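PDB 6THK: pyocin S5 from Pseudomonas aeruginosa PAO1, which is a bacteriocin that probably kills susceptible bacteria by forming channels that depolarise their cytoplasmic membrane. Local coordinates for residues A328-K332 / F459-T463; I387-D392 / F426-E431. The protein carries 1 engineered substitution. All blocks are in the same frame, centred on the assembly; numbering follows the deposited sequence.

Overall arrangement
Both contacts lie at the same end of this highly elongated, mostly helical and strand-free chain, their centres about 56 Å (contact 1) and 68 Å (contact 2) from the chain centre, and all four segments fall in the colicin pore-forming domain. Contact 1 sets the end of the long helix 272-338 against helix 451-464; contact 2 pairs two shorter helices within the intervening sequence. Their centres are 20 Å apart, yet they touch, Thr461 CG2 packing 3.7 Å from Phe391 CE1. Helix 468-481 borders both. Bound zinc ions lie about 10 Å from the Phe330 side chain and 8 Å from that of Ile387; nearby ligands are Glu333 and Glu336, and Asp383, which shares its zinc with tag residues His501 and His503.

Contact 1. Residues A328-K332 / F459-T463; sequences ADFYK and FATAT
Two helical segments, 328-332 and 459-463, cross with their N-to-C directions at 58° and their local axes 11.7 Å apart at closest approach, a separation bridged by large side chains; the nearest CA atoms, of Phe330 and Phe459, are 8.3 Å apart. Lys332 NZ forms a salt bridge with Asp329 OD1 (3.1 Å), whose hydrogen-bond component is weak. Phe330, chi1 t, points toward the partner: its CE2 lies over one face of the Phe459 ring (chi1 m), 3.3 Å from Phe459 CG, with centroids 4.8 Å apart and planes at 35°. Its CZ is 4.0 Å from Ala462 CB, its CE1 3.6 Å from Thr463 CG2. Tyr331, chi1 m, starts sideways but brings OH to 3.5 Å from Phe459 CE2, completing an aromatic cluster. Thr463 OG1 donates to Ala460 O (2.7 Å) within segment 459-463. Phe472 and Phe406 extend the apolar surroundings of Phe330. Helices 451-464 and 468-481 probably form the colicin hydrophobic hairpin; this apolar packing suits a predicted membrane-spanning segment (453-478) sheltered in the soluble form.

Contact 2. Residues I387-D392 / F426-E431; sequences IAKAFD and FKISTE
Unusually close backbones mark this antiparallel helix pair: Ala388 CA comes within 4.8 Å of Lys427 CA and, in keeping with this, the axes of segments 387-392 and 426-431 approach to 9.0 Å, with their N-to-C directions at 169°. The small Ala388 side chain, pointing toward the partner, makes this possible; its CB lies 4.1 Å from Lys427 CG and 3.5 Å from Glu431 CG. One turn on, Phe391 (chi1 m) sets its ring obliquely against that of Phe426 (chi1 t), centroids 4.5 Å apart and planes at 52°, though the pair is modelled too tightly. Ile387 CB meets Thr430 CG2 at 4.1 Å, while Thr430 OG1 donates to Phe426 O at 3.0 Å within its own helix. Asp392 OD1 lies 3.1 Å from Lys427 CD, not the amine; Lys427 NZ instead faces Glu431 OE1 in a long intrahelical salt bridge of 3.9 Å. The packing grades from a mainly apolar interior to a charged, solvent-facing edge. Close packing over an alanine thus joins helices 381-392 and 419-431 in the colicin helical bundle, where Leu470 and Val475 of helix 468-481 cover the interior side, Trp435 and Phe438 meet Phe426 edge-to-face, and Arg384 NE hydrogen-bonds to Thr430 O.

Contact 1. Residues A328-K332 / F459-T463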
ATOM      1  N   ALA A 328      -4.501  -3.913 -50.499  1.00 48.14           N
ATOM      2  CA  ALA A 328      -5.774  -3.902 -51.244  1.00 47.96           C
ATOM      3  C   ALA A 328      -5.852  -2.714 -52.221  1.00 52.42           C
ATOM      4  O   ALA A 328      -6.332  -2.879 -53.341  1.00 52.56           O
ATOM      5  CB  ALA A 328      -6.954  -3.857 -50.286  1.00 48.29           C
ATOM      6  N   ASP A 329      -5.370  -1.553 -51.800  1.00 48.83           N
ATOM      7  CA  ASP A 329      -5.379  -0.366 -52.638  1.00 49.12           C
ATOM      8  C   ASP A 329      -4.409  -0.488 -53.806  1.00 50.67           C
ATOM      9  O   ASP A 329      -4.658   0.024 -54.888  1.00 49.69           O
ATOM     10  CB  ASP A 329      -5.019   0.864 -51.814  1.00 51.72           C
ATOM     11  CG  ASP A 329      -6.165   1.357 -50.980  1.00 68.33           C
ATOM     12  OD1 ASP A 329      -7.116   0.585 -50.778  1.00 70.84           O
ATOM     13  OD2 ASP A 329      -6.116   2.512 -50.523  1.00 77.13           O
ATOM     14  N   PHE A 330      -3.314  -1.201 -53.592  1.00 44.24           N
ATOM     15  CA  PHE A 330      -2.309  -1.362 -54.629  1.00 42.16           C
ATOM     16  C   PHE A 330      -2.896  -2.060 -55.848  1.00 43.50           C
ATOM     17  O   PHE A 330      -2.608  -1.682 -56.965  1.00 42.85           O
ATOM     18  CB  PHE A 330      -1.109  -2.129 -54.077  1.00 42.32           C
ATOM     19  CG  PHE A 330      -0.085  -2.495 -55.106  1.00 41.51           C
ATOM     20  CD1 PHE A 330       0.720  -1.535 -55.675  1.00 43.69           C
ATOM     21  CD2 PHE A 330       0.092  -3.804 -55.477  1.00 42.36           C
ATOM     22  CE1 PHE A 330       1.670  -1.872 -56.609  1.00 44.02           C
ATOM     23  CE2 PHE A 330       1.041  -4.152 -56.408  1.00 45.53           C
ATOM     24  CZ  PHE A 330       1.832  -3.186 -56.978  1.00 43.28           C
ATOM     25  N   TYR A 331      -3.714  -3.079 -55.631  1.00 38.86           N
ATOM     26  CA  TYR A 331      -4.346  -3.776 -56.735  1.00 39.58           C
ATOM     27  C   TYR A 331      -5.292  -2.853 -57.500  1.00 45.10           C
ATOM     28  O   TYR A 331      -5.375  -2.921 -58.714  1.00 43.86           O
ATOM     29  CB  TYR A 331      -5.080  -5.020 -56.255  1.00 39.47           C
ATOM     30  CG  TYR A 331      -4.199  -6.016 -55.556  1.00 38.44           C
ATOM     31  CD1 TYR A 331      -3.195  -6.672 -56.230  1.00 39.74           C
ATOM     32  CD2 TYR A 331      -4.376  -6.300 -54.220  1.00 38.78           C
ATOM     33  CE1 TYR A 331      -2.388  -7.584 -55.592  1.00 41.36           C
ATOM     34  CE2 TYR A 331      -3.574  -7.206 -53.573  1.00 39.69           C
ATOM     35  CZ  TYR A 331      -2.584  -7.846 -54.265  1.00 48.50           C
ATOM     36  OH  TYR A 331      -1.785  -8.749 -53.623  1.00 53.22           O
ATOM     37  N   LYS A 332      -6.029  -2.018 -56.777  1.00 42.43           N
ATOM     38  CA  LYS A 332      -6.946  -1.084 -57.411  1.00 42.71           C
ATOM     39  C   LYS A 332      -6.199  -0.078 -58.267  1.00 50.31           C
ATOM     40  O   LYS A 332      -6.585   0.190 -59.391  1.00 51.41           O
ATOM     41  CB  LYS A 332      -7.752  -0.334 -56.357  1.00 45.10           C
ATOM     42  CG  LYS A 332      -8.872  -1.132 -55.719  1.00 53.91           C
ATOM     43  CD  LYS A 332      -9.568  -0.311 -54.650  1.00 65.72           C
ATOM     44  CE  LYS A 332     -10.044  -1.185 -53.505  1.00 78.84           C
ATOM     45  NZ  LYS A 332      -9.517  -0.732 -52.188  1.00 87.55           N
ATOM     46  N   PHE A 459       6.203  -5.720 -55.931  1.00 34.57           N
ATOM     47  CA  PHE A 459       5.186  -4.691 -55.754  1.00 34.69           C
ATOM     48  C   PHE A 459       5.803  -3.346 -55.306  1.00 40.97           C
ATOM     49  O   PHE A 459       5.414  -2.310 -55.850  1.00 39.03           O
ATOM     50  CB  PHE A 459       4.092  -5.178 -54.778  1.00 35.16           C
ATOM     51  CG  PHE A 459       3.200  -6.332 -55.235  1.00 35.99           C
ATOM     52  CD1 PHE A 459       3.432  -6.985 -56.443  1.00 38.44           C
ATOM     53  CD2 PHE A 459       2.133  -6.765 -54.449  1.00 36.59           C
ATOM     54  CE1 PHE A 459       2.595  -8.031 -56.871  1.00 39.49           C
ATOM     55  CE2 PHE A 459       1.305  -7.807 -54.875  1.00 39.38           C
ATOM     56  CZ  PHE A 459       1.537  -8.426 -56.087  1.00 37.89           C
ATOM     57  N   ALA A 460       6.780  -3.357 -54.339  1.00 39.35           N
ATOM     58  CA  ALA A 460       7.463  -2.128 -53.849  1.00 39.32           C
ATOM     59  C   ALA A 460       8.143  -1.384 -55.012  1.00 44.27           C
ATOM     60  O   ALA A 460       8.125  -0.149 -55.058  1.00 45.18           O
ATOM     61  CB  ALA A 460       8.486  -2.467 -52.765  1.00 39.89           C
ATOM     62  N   THR A 461       8.667  -2.154 -55.987  1.00 39.90           N
ATOM     63  CA  THR A 461       9.277  -1.655 -57.223  1.00 39.28           C
ATOM     64  C   THR A 461       8.267  -0.850 -58.076  1.00 44.83           C
ATOM     65  O   THR A 461       8.596   0.246 -58.499  1.00 45.95           O
ATOM     66  CB  THR A 461       9.899  -2.823 -57.990  1.00 42.97           C
ATOM     67  OG1 THR A 461      10.867  -3.436 -57.142  1.00 41.36           O
ATOM     68  CG2 THR A 461      10.575  -2.385 -59.268  1.00 43.67           C
ATOM     69  N   ALA A 462       7.046  -1.377 -58.316  1.00 39.45           N
ATOM     70  CA  ALA A 462       6.000  -0.706 -59.101  1.00 37.93           C
ATOM     71  C   ALA A 462       5.578   0.633 -58.509  1.00 42.16           C
ATOM     72  O   ALA A 462       5.098   1.482 -59.246  1.00 39.68           O
ATOM     73  CB  ALA A 462       4.784  -1.608 -59.214  1.00 38.51           C
ATOM     74  N   THR A 463       5.740   0.820 -57.177  1.00 42.19           N
ATOM     75  CA  THR A 463       5.335   2.041 -56.458  1.00 42.92           C
ATOM     76  C   THR A 463       6.416   3.142 -56.382  1.00 50.77           C
ATOM     77  O   THR A 463       6.099   4.296 -56.074  1.00 50.11           O
ATOM     78  CB  THR A 463       4.857   1.706 -55.025  1.00 44.85           C
ATOM     79  OG1 THR A 463       6.003   1.369 -54.244  1.00 40.77           O
ATOM     80  CG2 THR A 463       3.788   0.606 -54.971  1.00 40.69           C
TER

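Contact 2. Residues I387-D392 / F426-E431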
ATOM      1  N   ILE A 387      13.287  -0.206 -69.761  1.00 40.47           N
ATOM      2  CA  ILE A 387      13.152  -0.890 -68.482  1.00 40.69           C
ATOM      3  C   ILE A 387      14.410  -0.640 -67.627  1.00 46.01           C
ATOM      4  O   ILE A 387      14.283  -0.294 -66.459  1.00 46.54           O
ATOM      5  CB  ILE A 387      12.766  -2.394 -68.631  1.00 43.71           C
ATOM      6  CG1 ILE A 387      11.417  -2.549 -69.364  1.00 43.95           C
ATOM      7  CG2 ILE A 387      12.701  -3.085 -67.246  1.00 42.26           C
ATOM      8  CD1 ILE A 387      11.287  -3.839 -70.203  1.00 48.96           C
ATOM      9  N   ALA A 388      15.605  -0.741 -68.223  1.00 43.80           N
ATOM     10  CA  ALA A 388      16.867  -0.474 -67.519  1.00 44.12           C
ATOM     11  C   ALA A 388      16.907   0.950 -66.937  1.00 50.89           C
ATOM     12  O   ALA A 388      17.169   1.104 -65.745  1.00 51.80           O
ATOM     13  CB  ALA A 388      18.028  -0.706 -68.446  1.00 44.51           C
ATOM     14  N   LYS A 389      16.534   1.968 -67.746  1.00 49.62           N
ATOM     15  CA  LYS A 389      16.468   3.380 -67.350  1.00 50.08           C
ATOM     16  C   LYS A 389      15.534   3.629 -66.183  1.00 55.86           C
ATOM     17  O   LYS A 389      15.887   4.412 -65.293  1.00 56.34           O
ATOM     18  CB  LYS A 389      16.102   4.277 -68.539  1.00 52.84           C
ATOM     19  N   ALA A 390      14.409   2.931 -66.155  1.00 53.77           N
ATOM     20  CA  ALA A 390      13.429   3.057 -65.089  1.00 53.97           C
ATOM     21  C   ALA A 390      14.015   2.633 -63.753  1.00 60.68           C
ATOM     22  O   ALA A 390      13.802   3.267 -62.745  1.00 60.95           O
ATOM     23  CB  ALA A 390      12.215   2.224 -65.402  1.00 54.50           C
ATOM     24  N   PHE A 391      14.758   1.546 -63.776  1.00 58.50           N
ATOM     25  CA  PHE A 391      15.392   1.014 -62.605  1.00 59.76           C
ATOM     26  C   PHE A 391      16.464   1.942 -62.057  1.00 68.12           C
ATOM     27  O   PHE A 391      16.660   2.001 -60.872  1.00 68.61           O
ATOM     28  CB  PHE A 391      16.008  -0.324 -62.931  1.00 61.35           C
ATOM     29  CG  PHE A 391      15.056  -1.468 -62.844  1.00 62.94           C
ATOM     30  CD1 PHE A 391      14.286  -1.655 -61.733  1.00 66.12           C
ATOM     31  CD2 PHE A 391      14.964  -2.377 -63.867  1.00 64.94           C
ATOM     32  CE1 PHE A 391      13.439  -2.729 -61.649  1.00 67.14           C
ATOM     33  CE2 PHE A 391      14.122  -3.457 -63.797  1.00 67.98           C
ATOM     34  CZ  PHE A 391      13.351  -3.629 -62.685  1.00 66.33           C
ATOM     35  N   ASP A 392      17.157   2.649 -62.937  1.00 67.92           N
ATOM     36  CA  ASP A 392      18.207   3.580 -62.555  1.00 68.75           C
ATOM     37  C   ASP A 392      17.577   4.741 -61.832  1.00 75.58           C
ATOM     38  O   ASP A 392      18.157   5.264 -60.918  1.00 76.77           O
ATOM     39  CB  ASP A 392      18.957   4.111 -63.785  1.00 30.00           C
ATOM     40  CG  ASP A 392      20.230   3.346 -64.092  1.00 30.00           C
ATOM     41  OD1 ASP A 392      20.460   2.308 -63.457  1.00 30.00           O
ATOM     42  OD2 ASP A 392      21.000   3.767 -64.984  1.00 30.00           O
ATOM     43  N   PHE A 426      19.204  -6.522 -61.653  1.00 45.16           N
ATOM     44  CA  PHE A 426      18.020  -6.677 -62.486  1.00 45.04           C
ATOM     45  C   PHE A 426      18.210  -5.938 -63.808  1.00 45.50           C
ATOM     46  O   PHE A 426      17.890  -6.459 -64.869  1.00 43.11           O
ATOM     47  CB  PHE A 426      16.783  -6.145 -61.774  1.00 48.26           C
ATOM     48  CG  PHE A 426      15.496  -6.608 -62.378  1.00 52.76           C
ATOM     49  CD1 PHE A 426      15.137  -6.212 -63.646  1.00 57.58           C
ATOM     50  CD2 PHE A 426      14.649  -7.443 -61.684  1.00 57.46           C
ATOM     51  CE1 PHE A 426      13.949  -6.625 -64.212  1.00 59.10           C
ATOM     52  CE2 PHE A 426      13.466  -7.874 -62.245  1.00 60.82           C
ATOM     53  CZ  PHE A 426      13.115  -7.463 -63.513  1.00 58.84           C
ATOM     54  N   LYS A 427      18.756  -4.727 -63.725  1.00 41.97           N
ATOM     55  CA  LYS A 427      19.018  -3.888 -64.888  1.00 41.05           C
ATOM     56  C   LYS A 427      20.036  -4.516 -65.831  1.00 44.93           C
ATOM     57  O   LYS A 427      19.836  -4.537 -67.032  1.00 43.82           O
ATOM     58  CB  LYS A 427      19.487  -2.507 -64.444  1.00 43.06           C
ATOM     59  CG  LYS A 427      20.456  -1.839 -65.398  1.00 62.20           C
ATOM     60  CD  LYS A 427      20.860  -0.456 -64.909  1.00 70.39           C
ATOM     61  CE  LYS A 427      22.341  -0.386 -64.572  1.00 73.64           C
ATOM     62  NZ  LYS A 427      23.145  -1.403 -65.300  1.00 70.99           N
ATOM     63  N   ILE A 428      21.103  -5.089 -65.279  1.00 41.97           N
ATOM     64  CA  ILE A 428      22.133  -5.750 -66.080  1.00 40.75           C
ATOM     65  C   ILE A 428      21.524  -6.943 -66.797  1.00 44.61           C
ATOM     66  O   ILE A 428      21.780  -7.179 -67.963  1.00 44.82           O
ATOM     67  CB  ILE A 428      23.302  -6.239 -65.214  1.00 43.47           C
ATOM     68  CG1 ILE A 428      24.058  -5.069 -64.601  1.00 42.60           C
ATOM     69  CG2 ILE A 428      24.257  -7.088 -66.032  1.00 44.73           C
ATOM     70  CD1 ILE A 428      24.964  -5.480 -63.469  1.00 38.29           C
ATOM     71  N   SER A 429      20.683  -7.670 -66.071  1.00 42.43           N
ATOM     72  CA  SER A 429      19.946  -8.822 -66.549  1.00 42.33           C
ATOM     73  C   SER A 429      18.893  -8.493 -67.603  1.00 47.23           C
ATOM     74  O   SER A 429      18.419  -9.383 -68.262  1.00 46.04           O
ATOM     75  CB  SER A 429      19.294  -9.552 -65.383  1.00 45.21           C
ATOM     76  OG  SER A 429      20.189 -10.480 -64.817  1.00 56.95           O
ATOM     77  N   THR A 430      18.420  -7.254 -67.649  1.00 44.93           N
ATOM     78  CA  THR A 430      17.456  -6.833 -68.647  1.00 44.48           C
ATOM     79  C   THR A 430      18.191  -6.470 -69.940  1.00 52.17           C
ATOM     80  O   THR A 430      17.804  -6.874 -71.028  1.00 52.03           O
ATOM     81  CB  THR A 430      16.664  -5.616 -68.159  1.00 49.60           C
ATOM     82  OG1 THR A 430      15.844  -5.997 -67.055  1.00 49.38           O
ATOM     83  CG2 THR A 430      15.782  -5.083 -69.256  1.00 51.69           C
ATOM     84  N   GLU A 431      19.262  -5.704 -69.789  1.00 50.01           N
ATOM     85  CA  GLU A 431      20.127  -5.244 -70.868  1.00 50.37           C
ATOM     86  C   GLU A 431      20.841  -6.393 -71.548  1.00 55.45           C
ATOM     87  O   GLU A 431      20.912  -6.429 -72.774  1.00 55.91           O
ATOM     88  CB  GLU A 431      21.098  -4.175 -70.356  1.00 52.21           C
ATOM     89  CG  GLU A 431      20.370  -2.920 -69.904  1.00 66.76           C
ATOM     90  CD  GLU A 431      21.179  -1.641 -69.905  1.00 98.72           C
ATOM     91  OE1 GLU A 431      22.074  -1.503 -69.040  1.00 98.38           O
ATOM     92  OE2 GLU A 431      20.876  -0.752 -70.735  1.00 93.85           O
TER